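Local structure of putative polyketide cyclase (Silicibacter sp. TM1040, 3F8H) at residues 30-35 against 75-80; 38-43 against 62-67; 95-100 against 116-121. The protein is of unknown function, though its SnoaL-like fold is consistent with a polyketide cyclase or a related enzyme acting on small molecules. All blocks are in the same frame, centred on the assembly; numbering follows the deposited sequence.

Contact 1 (30-35 against 75-80); sequences AFNAGD and KEELTD. With CA (calcium ion), chain C.
The backbone N of Leu78 donates to Asn32 OD1 at 2.8 Å, with 165° at the hydrogen. The donor lies 18° from the carbonyl plane of the amide. Asn32 ND2 returns a bond to Leu78 O at 3.1 Å, which it reaches in the carbonyl plane, on a lone pair. One side-chain amide thus takes both polar backbone atoms of a single strand residue, imitating a neighbouring strand. Topology makes room for this: within this chain strand 74-85 is outermost in the sheet of the SnoaL-like fold, and Lys75, Glu77 and Thr79 spend their backbone bonds on strand 91-102, leaving Leu78 to face helix 23-33. Two strand residues earlier a water lies 2.7 Å from Glu76 O and 2.9 Å from Phe31 O and accepts from Lys75 NZ. Lys75 NZ also makes a salt bridge to Glu77 OE2, the hydrogen bond within it being weak. Phe31, its CG anti to the backbone N (chi1 180°), carries its ring toward the strand, where it crosses Leu78 at about a right angle, CD1 to CD1 3.6 Å. Glu76 OE1 lies near the ring plane, at the edge, 3.6 Å from Phe31 CZ; Glu76 OE2 is hydrogen-bonded to Tyr117 OH. Helix 23-33 then ends in a Schellman motif at Gly34, which has positive phi, and Asp35 OD1 binds calcium at 2.3 Å together with three waters and Asp37.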
loop_
_atom_site.group_PDB
_atom_site.type_symbol
_atom_site.label_atom_id
_atom_site.label_comp_id
_atom_site.label_asym_id
_atom_site.label_seq_id
_atom_site.Cartn_x
_atom_site.Cartn_y
_atom_site.Cartn_z
ATOM N N ALA A 30 10.018 15.918 -6.297
ATOM C CA ALA A 30 9.349 17.256 -6.294
ATOM C C ALA A 30 8.669 17.478 -4.929
ATOM O O ALA A 30 8.770 18.533 -4.307
ATOM C CB ALA A 30 8.323 17.380 -7.459
ATOM N N PHE A 31 7.977 16.448 -4.463
ATOM C CA PHE A 31 7.334 16.449 -3.147
ATOM C C PHE A 31 8.316 16.863 -2.054
ATOM O O PHE A 31 8.056 17.758 -1.270
ATOM C CB PHE A 31 6.720 15.062 -2.827
ATOM C CG PHE A 31 6.044 14.987 -1.471
ATOM C CD1 PHE A 31 6.778 14.689 -0.335
ATOM C CD2 PHE A 31 4.679 15.231 -1.327
ATOM C CE1 PHE A 31 6.181 14.643 0.932
ATOM C CE2 PHE A 31 4.080 15.186 -0.064
ATOM C CZ PHE A 31 4.839 14.893 1.066
ATOM N N ASN A 32 9.457 16.192 -2.031
ATOM C CA ASN A 32 10.479 16.434 -1.038
ATOM C C ASN A 32 11.024 17.859 -1.096
ATOM O O ASN A 32 11.454 18.398 -0.079
ATOM C CB ASN A 32 11.649 15.450 -1.170
ATOM C CG ASN A 32 11.410 14.154 -0.402
ATOM O OD1 ASN A 32 10.528 14.097 0.470
ATOM N ND2 ASN A 32 12.214 13.112 -0.692
ATOM N N ALA A 33 11.041 18.416 -2.306
ATOM C CA ALA A 33 11.574 19.746 -2.579
ATOM C C ALA A 33 10.521 20.802 -2.356
ATOM O O ALA A 33 10.787 21.989 -2.457
ATOM C CB ALA A 33 12.122 19.855 -4.058
ATOM N N GLY A 34 9.316 20.360 -2.085
ATOM C CA GLY A 34 8.206 21.267 -1.853
ATOM C C GLY A 34 7.773 21.932 -3.149
ATOM O O GLY A 34 7.246 23.051 -3.167
ATOM N N ASP A 35 8.012 21.225 -4.244
ATOM C CA ASP A 35 7.723 21.743 -5.558
ATOM C C ASP A 35 6.473 21.179 -6.155
ATOM O O ASP A 35 6.521 20.249 -6.933
ATOM C CB ASP A 35 8.886 21.421 -6.484
ATOM C CG ASP A 35 8.680 21.971 -7.882
ATOM O OD1 ASP A 35 7.871 22.930 -8.060
ATOM O OD2 ASP A 35 9.344 21.462 -8.807
ATOM N N LYS A 75 4.447 19.165 7.230
ATOM C CA LYS A 75 5.753 19.264 6.562
ATOM C C LYS A 75 6.392 17.896 6.685
ATOM O O LYS A 75 6.642 17.433 7.790
ATOM C CB LYS A 75 6.664 20.312 7.173
ATOM C CG LYS A 75 8.040 20.360 6.470
ATOM C CD LYS A 75 7.932 20.492 4.896
ATOM C CE LYS A 75 9.330 20.442 4.176
ATOM N NZ LYS A 75 9.319 20.568 2.676
ATOM N N GLU A 76 6.680 17.288 5.543
ATOM C CA GLU A 76 7.191 15.936 5.497
ATOM C C GLU A 76 8.305 15.742 4.505
ATOM O O GLU A 76 8.390 16.419 3.485
ATOM C CB GLU A 76 6.078 14.965 5.048
ATOM C CG GLU A 76 4.800 15.071 5.786
ATOM C CD GLU A 76 3.779 14.020 5.379
ATOM O OE1 GLU A 76 3.740 13.605 4.197
ATOM O OE2 GLU A 76 2.987 13.641 6.272
ATOM N N GLU A 77 9.166 14.796 4.847
ATOM C CA GLU A 77 10.205 14.336 3.938
ATOM C C GLU A 77 10.127 12.809 3.819
ATOM O O GLU A 77 9.856 12.077 4.774
ATOM C CB GLU A 77 11.589 14.814 4.371
ATOM C CG GLU A 77 11.763 16.337 4.250
ATOM C CD GLU A 77 11.721 16.812 2.783
ATOM O OE1 GLU A 77 12.244 16.077 1.923
ATOM O OE2 GLU A 77 11.209 17.922 2.500
ATOM N N LEU A 78 10.354 12.335 2.617
ATOM C CA LEU A 78 10.276 10.915 2.337
ATOM C C LEU A 78 11.672 10.351 2.168
ATOM O O LEU A 78 12.507 10.921 1.446
ATOM C CB LEU A 78 9.473 10.691 1.081
ATOM C CG LEU A 78 8.141 11.443 0.919
ATOM C CD1 LEU A 78 7.525 11.129 -0.480
ATOM C CD2 LEU A 78 7.171 11.127 2.023
ATOM N N THR A 79 11.923 9.243 2.859
ATOM C CA THR A 79 13.220 8.571 2.830
ATOM C C THR A 79 13.029 7.087 2.596
ATOM O O THR A 79 11.901 6.615 2.563
ATOM C CB THR A 79 13.964 8.778 4.145
ATOM O OG1 THR A 79 13.133 8.350 5.252
ATOM C CG2 THR A 79 14.343 10.253 4.321
ATOM N N ASP A 80 14.135 6.385 2.370
ATOM C CA ASP A 80 14.133 4.929 2.155
ATOM C C ASP A 80 13.204 4.515 1.021
ATOM O O ASP A 80 12.511 3.539 1.098
ATOM C CB ASP A 80 13.610 4.223 3.394
ATOM C CG ASP A 80 14.393 4.582 4.639
ATOM O OD1 ASP A 80 15.654 4.617 4.573
ATOM O OD2 ASP A 80 13.724 4.836 5.667
HETATM CA CA CA C . 7.793 25.232 -7.857
HETATM O O HOH W 1 8.056 18.223 1.559
HETATM O O HOH W 2 11.723 21.340 1.199
HETATM O O HOH W 3 8.363 25.417 -10.095
HETATM O O HOH W 4 10.123 25.457 -8.012
HETATM O O HOH W 5 8.890 25.122 -5.835
#

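Contact 2 (38-43 against 62-67); sequences GMLACL and KFAAFC
Leu43, Leu40 and Met39 close round the ring of Phe63, packing the short helix 36-40 and the turn after it against helix 60-73 within the alpha+beta SnoaL-like fold. No hydrogen bond crosses between the two segments, and the backbones stay well separated: the nearest CA atoms, of Leu40 and Ala64, are 7.3 Å apart, and the contact is made mainly by side chains.

Across the two segments the ring takes part in one CH-pi interaction. Leu43 CD1 sits over one face of Phe63, 3.8 Å from the ring centroid and 16° off the ring normal, and the two side chains meet at roughly a right angle. The ring is also edge-to-face with His49, which belongs to strand 47-50.

The remaining contacts are apolar and reach the ring or its helix from other directions. Leu40 divides its branches: CD2 approaches Phe63 CD1 obliquely at 3.9 Å, while CD1 rests on Ala64 CB at 4.0 Å. Leu40 and Phe63 run past each other in opposite senses, and Leu40 CD2 also comes within 4.2 Å of Phe63 CB. The CB of Phe63 already points toward the other segment, and CG roughly anti to the backbone N (chi1 -161°) sets the ring between the three side chains.

A type I turn from Leu40 to Leu43, closed by Leu43 N to Leu40 O at 3.1 Å, separates the two leucines, and both reach the ring.

Met39 is a selenomethionine whose chain bends at its last torsion (chi3 71°). Its CE thereby lies near the ring plane, at the edge, 4.0 Å from Phe63 CE1 and 4.2 Å from Cys67 SG.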
loop_
_atom_site.group_PDB
_atom_site.type_symbol
_atom_site.label_atom_id
_atom_site.label_comp_id
_atom_site.label_asym_id
_atom_site.label_seq_id
_atom_site.Cartn_x
_atom_site.Cartn_y
_atom_site.Cartn_z
ATOM N N GLY A 38 6.357 20.720 -9.853
ATOM C CA GLY A 38 7.053 19.538 -10.335
ATOM C C GLY A 38 6.182 18.305 -10.237
ATOM O O GLY A 38 6.217 17.427 -11.101
HETATM N N MSE A 39 5.369 18.244 -9.193
HETATM C CA MSE A 39 4.451 17.091 -9.002
HETATM C C MSE A 39 3.350 17.116 -10.032
HETATM O O MSE A 39 3.014 16.103 -10.677
HETATM C CB MSE A 39 3.823 17.126 -7.612
HETATM C CG MSE A 39 4.822 16.962 -6.516
HETATM SE SE MSE A 39 4.046 17.314 -4.726
HETATM C CE MSE A 39 2.958 15.738 -4.622
ATOM N N LEU A 40 2.805 18.310 -10.231
ATOM C CA LEU A 40 1.692 18.477 -11.154
ATOM C C LEU A 40 2.079 18.106 -12.569
ATOM O O LEU A 40 1.283 17.540 -13.343
ATOM C CB LEU A 40 1.145 19.919 -11.104
ATOM C CG LEU A 40 0.373 20.236 -9.828
ATOM C CD1 LEU A 40 0.256 21.761 -9.625
ATOM C CD2 LEU A 40 -0.986 19.521 -9.860
ATOM N N ALA A 41 3.323 18.413 -12.874
ATOM C CA ALA A 41 3.892 18.159 -14.195
ATOM C C ALA A 41 4.013 16.635 -14.507
ATOM O O ALA A 41 4.120 16.202 -15.661
ATOM C CB ALA A 41 5.288 18.877 -14.327
ATOM N N CYS A 42 3.990 15.843 -13.456
ATOM C CA CYS A 42 4.097 14.380 -13.563
ATOM C C CYS A 42 2.758 13.706 -13.811
ATOM O O CYS A 42 2.674 12.498 -14.067
ATOM C CB CYS A 42 4.643 13.801 -12.264
ATOM S SG CYS A 42 6.365 14.149 -12.010
ATOM N N LEU A 43 1.705 14.501 -13.709
ATOM C CA LEU A 43 0.348 13.991 -13.820
ATOM C C LEU A 43 -0.371 14.279 -15.117
ATOM O O LEU A 43 -0.189 15.323 -15.732
ATOM C CB LEU A 43 -0.520 14.590 -12.707
ATOM C CG LEU A 43 0.064 14.633 -11.308
ATOM C CD1 LEU A 43 -0.930 15.297 -10.419
ATOM C CD2 LEU A 43 0.463 13.229 -10.727
ATOM N N LYS A 62 -7.967 19.974 -8.771
ATOM C CA LYS A 62 -8.223 19.319 -7.474
ATOM C C LYS A 62 -6.909 18.931 -6.781
ATOM O O LYS A 62 -6.747 19.061 -5.576
ATOM C CB LYS A 62 -9.064 18.066 -7.653
ATOM C CG LYS A 62 -10.542 18.346 -8.003
ATOM C CD LYS A 62 -11.371 18.480 -6.749
ATOM C CE LYS A 62 -12.855 18.620 -7.074
ATOM N NZ LYS A 62 -13.071 19.823 -7.958
ATOM N N PHE A 63 -5.963 18.444 -7.562
ATOM C CA PHE A 63 -4.709 17.976 -6.986
ATOM C C PHE A 63 -3.921 19.152 -6.405
ATOM O O PHE A 63 -3.349 19.045 -5.336
ATOM C CB PHE A 63 -3.865 17.184 -7.992
ATOM C CG PHE A 63 -2.810 16.323 -7.346
ATOM C CD1 PHE A 63 -1.530 16.807 -7.127
ATOM C CD2 PHE A 63 -3.095 15.022 -6.991
ATOM C CE1 PHE A 63 -0.573 16.032 -6.524
ATOM C CE2 PHE A 63 -2.120 14.219 -6.379
ATOM C CZ PHE A 63 -0.858 14.739 -6.155
ATOM N N ALA A 64 -3.915 20.260 -7.118
ATOM C CA ALA A 64 -3.219 21.455 -6.645
ATOM C C ALA A 64 -3.834 21.945 -5.336
ATOM O O ALA A 64 -3.109 22.302 -4.395
ATOM C CB ALA A 64 -3.214 22.568 -7.728
ATOM N N ALA A 65 -5.160 21.917 -5.257
ATOM C CA ALA A 65 -5.868 22.341 -4.024
ATOM C C ALA A 65 -5.506 21.413 -2.870
ATOM O O ALA A 65 -5.282 21.820 -1.735
ATOM C CB ALA A 65 -7.422 22.350 -4.226
ATOM N N PHE A 66 -5.413 20.150 -3.218
ATOM C CA PHE A 66 -5.047 19.108 -2.263
ATOM C C PHE A 66 -3.614 19.330 -1.718
ATOM O O PHE A 66 -3.362 19.230 -0.531
ATOM C CB PHE A 66 -5.160 17.718 -2.895
ATOM C CG PHE A 66 -4.450 16.659 -2.125
ATOM C CD1 PHE A 66 -4.987 16.158 -0.968
ATOM C CD2 PHE A 66 -3.224 16.171 -2.570
ATOM C CE1 PHE A 66 -4.324 15.180 -0.250
ATOM C CE2 PHE A 66 -2.559 15.198 -1.857
ATOM C CZ PHE A 66 -3.099 14.723 -0.679
ATOM N N CYS A 67 -2.693 19.676 -2.608
ATOM C CA CYS A 67 -1.313 19.952 -2.188
ATOM C C CYS A 67 -1.269 21.164 -1.277
ATOM O O CYS A 67 -0.525 21.187 -0.325
ATOM C CB CYS A 67 -0.388 20.141 -3.387
ATOM S SG CYS A 67 -0.074 18.633 -4.280
#

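Contact 3 (95-100 against 116-121)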
loop_
_atom_site.group_PDB
_atom_site.type_symbol
_atom_site.label_atom_id
_atom_site.label_comp_id
_atom_site.label_asym_id
_atom_site.label_seq_id
_atom_site.Cartn_x
_atom_site.Cartn_y
_atom_site.Cartn_z
ATOM N N GLU A 95 7.396 2.211 -2.014
ATOM C CA GLU A 95 7.369 2.039 -0.559
ATOM C C GLU A 95 8.425 2.962 0.031
ATOM O O GLU A 95 9.541 3.112 -0.500
ATOM C CB GLU A 95 7.626 0.597 -0.142
ATOM C CG GLU A 95 7.154 0.395 1.287
ATOM C CD GLU A 95 7.355 -1.008 1.830
ATOM O OE1 GLU A 95 8.186 -1.792 1.310
ATOM O OE2 GLU A 95 6.673 -1.313 2.803
ATOM N N TYR A 96 8.071 3.623 1.117
ATOM C CA TYR A 96 8.970 4.626 1.690
ATOM C C TYR A 96 8.580 4.952 3.126
ATOM O O TYR A 96 7.562 4.492 3.642
ATOM C CB TYR A 96 8.958 5.895 0.818
ATOM C CG TYR A 96 7.553 6.353 0.461
ATOM C CD1 TYR A 96 6.925 5.846 -0.639
ATOM C CD2 TYR A 96 6.845 7.253 1.264
ATOM C CE1 TYR A 96 5.608 6.207 -0.954
ATOM C CE2 TYR A 96 5.551 7.618 0.966
ATOM C CZ TYR A 96 4.930 7.087 -0.151
ATOM O OH TYR A 96 3.634 7.437 -0.475
ATOM N N THR A 97 9.430 5.771 3.711
ATOM C CA THR A 97 9.300 6.269 5.080
ATOM C C THR A 97 8.960 7.756 5.093
ATOM O O THR A 97 9.619 8.574 4.472
ATOM C CB THR A 97 10.580 6.051 5.912
ATOM O OG1 THR A 97 10.898 4.653 5.909
ATOM C CG2 THR A 97 10.388 6.546 7.405
ATOM N N VAL A 98 7.855 8.050 5.752
ATOM C CA VAL A 98 7.393 9.417 5.940
ATOM C C VAL A 98 7.837 9.945 7.293
ATOM O O VAL A 98 7.541 9.353 8.331
ATOM C CB VAL A 98 5.863 9.508 5.906
ATOM C CG1 VAL A 98 5.436 10.956 6.150
ATOM C CG2 VAL A 98 5.306 8.943 4.547
ATOM N N ASN A 99 8.576 11.047 7.238
ATOM C CA ASN A 99 9.046 11.776 8.403
ATOM C C ASN A 99 8.432 13.164 8.369
ATOM O O ASN A 99 8.647 13.890 7.410
ATOM C CB ASN A 99 10.551 11.965 8.341
ATOM C CG ASN A 99 11.284 10.697 8.003
ATOM O OD1 ASN A 99 11.714 9.990 8.930
ATOM N ND2 ASN A 99 11.397 10.360 6.670
ATOM N N GLY A 100 7.672 13.525 9.397
ATOM C CA GLY A 100 7.040 14.850 9.444
ATOM C C GLY A 100 6.773 15.510 10.775
ATOM O O GLY A 100 7.041 14.994 11.825
ATOM N N SER A 116 5.948 15.531 15.985
ATOM C CA SER A 116 6.723 14.818 14.973
ATOM C C SER A 116 6.192 13.386 14.821
ATOM O O SER A 116 5.577 12.792 15.729
ATOM C CB SER A 116 8.223 14.854 15.303
ATOM O OG SER A 116 8.531 13.911 16.292
ATOM N N TYR A 117 6.367 12.842 13.634
ATOM C CA TYR A 117 5.943 11.490 13.382
ATOM C C TYR A 117 6.838 10.832 12.329
ATOM O O TYR A 117 7.505 11.483 11.508
ATOM C CB TYR A 117 4.464 11.439 12.938
ATOM C CG TYR A 117 4.134 12.342 11.734
ATOM C CD1 TYR A 117 3.696 13.635 11.944
ATOM C CD2 TYR A 117 4.307 11.921 10.419
ATOM C CE1 TYR A 117 3.390 14.489 10.873
ATOM C CE2 TYR A 117 4.018 12.790 9.323
ATOM C CZ TYR A 117 3.571 14.071 9.576
ATOM O OH TYR A 117 3.277 14.963 8.562
ATOM N N LYS A 118 6.836 9.520 12.377
ATOM C CA LYS A 118 7.604 8.736 11.418
ATOM C C LYS A 118 6.840 7.471 11.125
ATOM O O LYS A 118 6.470 6.731 12.027
ATOM C CB LYS A 118 8.996 8.382 11.938
ATOM C CG LYS A 118 9.864 7.657 10.909
ATOM C CD LYS A 118 11.117 6.996 11.497
ATOM C CE LYS A 118 12.215 7.985 11.827
ATOM N NZ LYS A 118 13.498 7.368 12.302
ATOM N N LEU A 119 6.579 7.235 9.858
ATOM C CA LEU A 119 5.856 6.026 9.542
ATOM C C LEU A 119 5.990 5.604 8.104
ATOM O O LEU A 119 6.190 6.423 7.210
ATOM C CB LEU A 119 4.379 6.162 9.912
ATOM C CG LEU A 119 3.536 7.043 9.025
ATOM C CD1 LEU A 119 2.100 6.857 9.392
ATOM C CD2 LEU A 119 3.966 8.473 9.127
ATOM N N PRO A 120 5.887 4.299 7.893
ATOM C CA PRO A 120 5.948 3.743 6.582
ATOM C C PRO A 120 4.686 4.070 5.841
ATOM O O PRO A 120 3.661 4.325 6.450
ATOM C CB PRO A 120 6.046 2.234 6.828
ATOM C CG PRO A 120 6.064 2.033 8.276
ATOM C CD PRO A 120 5.818 3.283 8.958
ATOM N N ALA A 121 4.814 4.093 4.528
ATOM C CA ALA A 121 3.700 4.295 3.627
ATOM C C ALA A 121 4.033 3.641 2.319
ATOM O O ALA A 121 5.201 3.284 2.005
ATOM C CB ALA A 121 3.359 5.810 3.397
HETATM O O HOH W 6 5.096 0.549 3.799
#
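Gly100 and Tyr117 face each other as an antiparallel hydrogen-bonded pair, and the tyrosine ring folds back over the glycine. Tyr117 CG takes the crowded position between its N and carbonyl carbon (chi1 54°), which turns the ring across the strands. Gly100 CA then makes a CH-pi contact 3.8 Å from the ring centroid, 21° off its normal; with no side chain on Gly100, the ring can lie directly on the backbone. Val98 CG1 meets the same ring in plane, at its edge, 3.9 Å from Tyr117 CE2. Further along this face Tyr96 makes the counterpart arrangement: Ala121 O lies over the centre of one face of the Tyr96 ring, and Ala121 CB touches Tyr96 CE2 at 3.7 Å. Val98 and Leu119 lie side by side between the two tyrosines.

The register behind these contacts comes from six backbone bonds, two in each of the pairs Tyr96-Ala121, Val98-Leu119 and Gly100-Tyr117. The shortest is Val98 N to Leu119 O, 2.7 Å. Thr97 opposite Pro120 and Asn99 opposite Lys118 are the intervening non-hydrogen-bonded pairs, with side chains on the other face.

Farther out, Tyr96 OH hydrogen-bonds Ser123 and a bound methylpentanediol, consistent with a pocket on the tyrosine face. Glu95 makes salt bridges to Arg91 and Arg134 of the second subunit. Strands 74-85, 91-102, 115-128 and 131-139, consecutive in the chain and neighbours in the sheet, form an antiparallel meander with this as its central pairing, and helix 141-149 packs over Tyr117 and Leu119 through Trp144 and Gln147.

How the contacts relate
Contact 2 is nested inside the chain loop that contact 1 closes, and contact 3 follows both. Contacts 1 and 2 have centres 14 Å apart and touch where Ala30 and Phe31 pack on Met39, helices 23-33 and 36-40 being consecutive, as are helix 60-73 and strand 74-85. Contacts 1 and 3 have centres 11 Å apart and share the mixed sheet, in which 74-85 neighbours 91-102. Contacts 2 and 3 lie 20 Å apart between centres, on opposite sides of the chain's centre, without touching. Contact 1 therefore bridges the helical layer to the sheet, and methylpentanediol molecules near side chains of all three are consistent with a pocket between them.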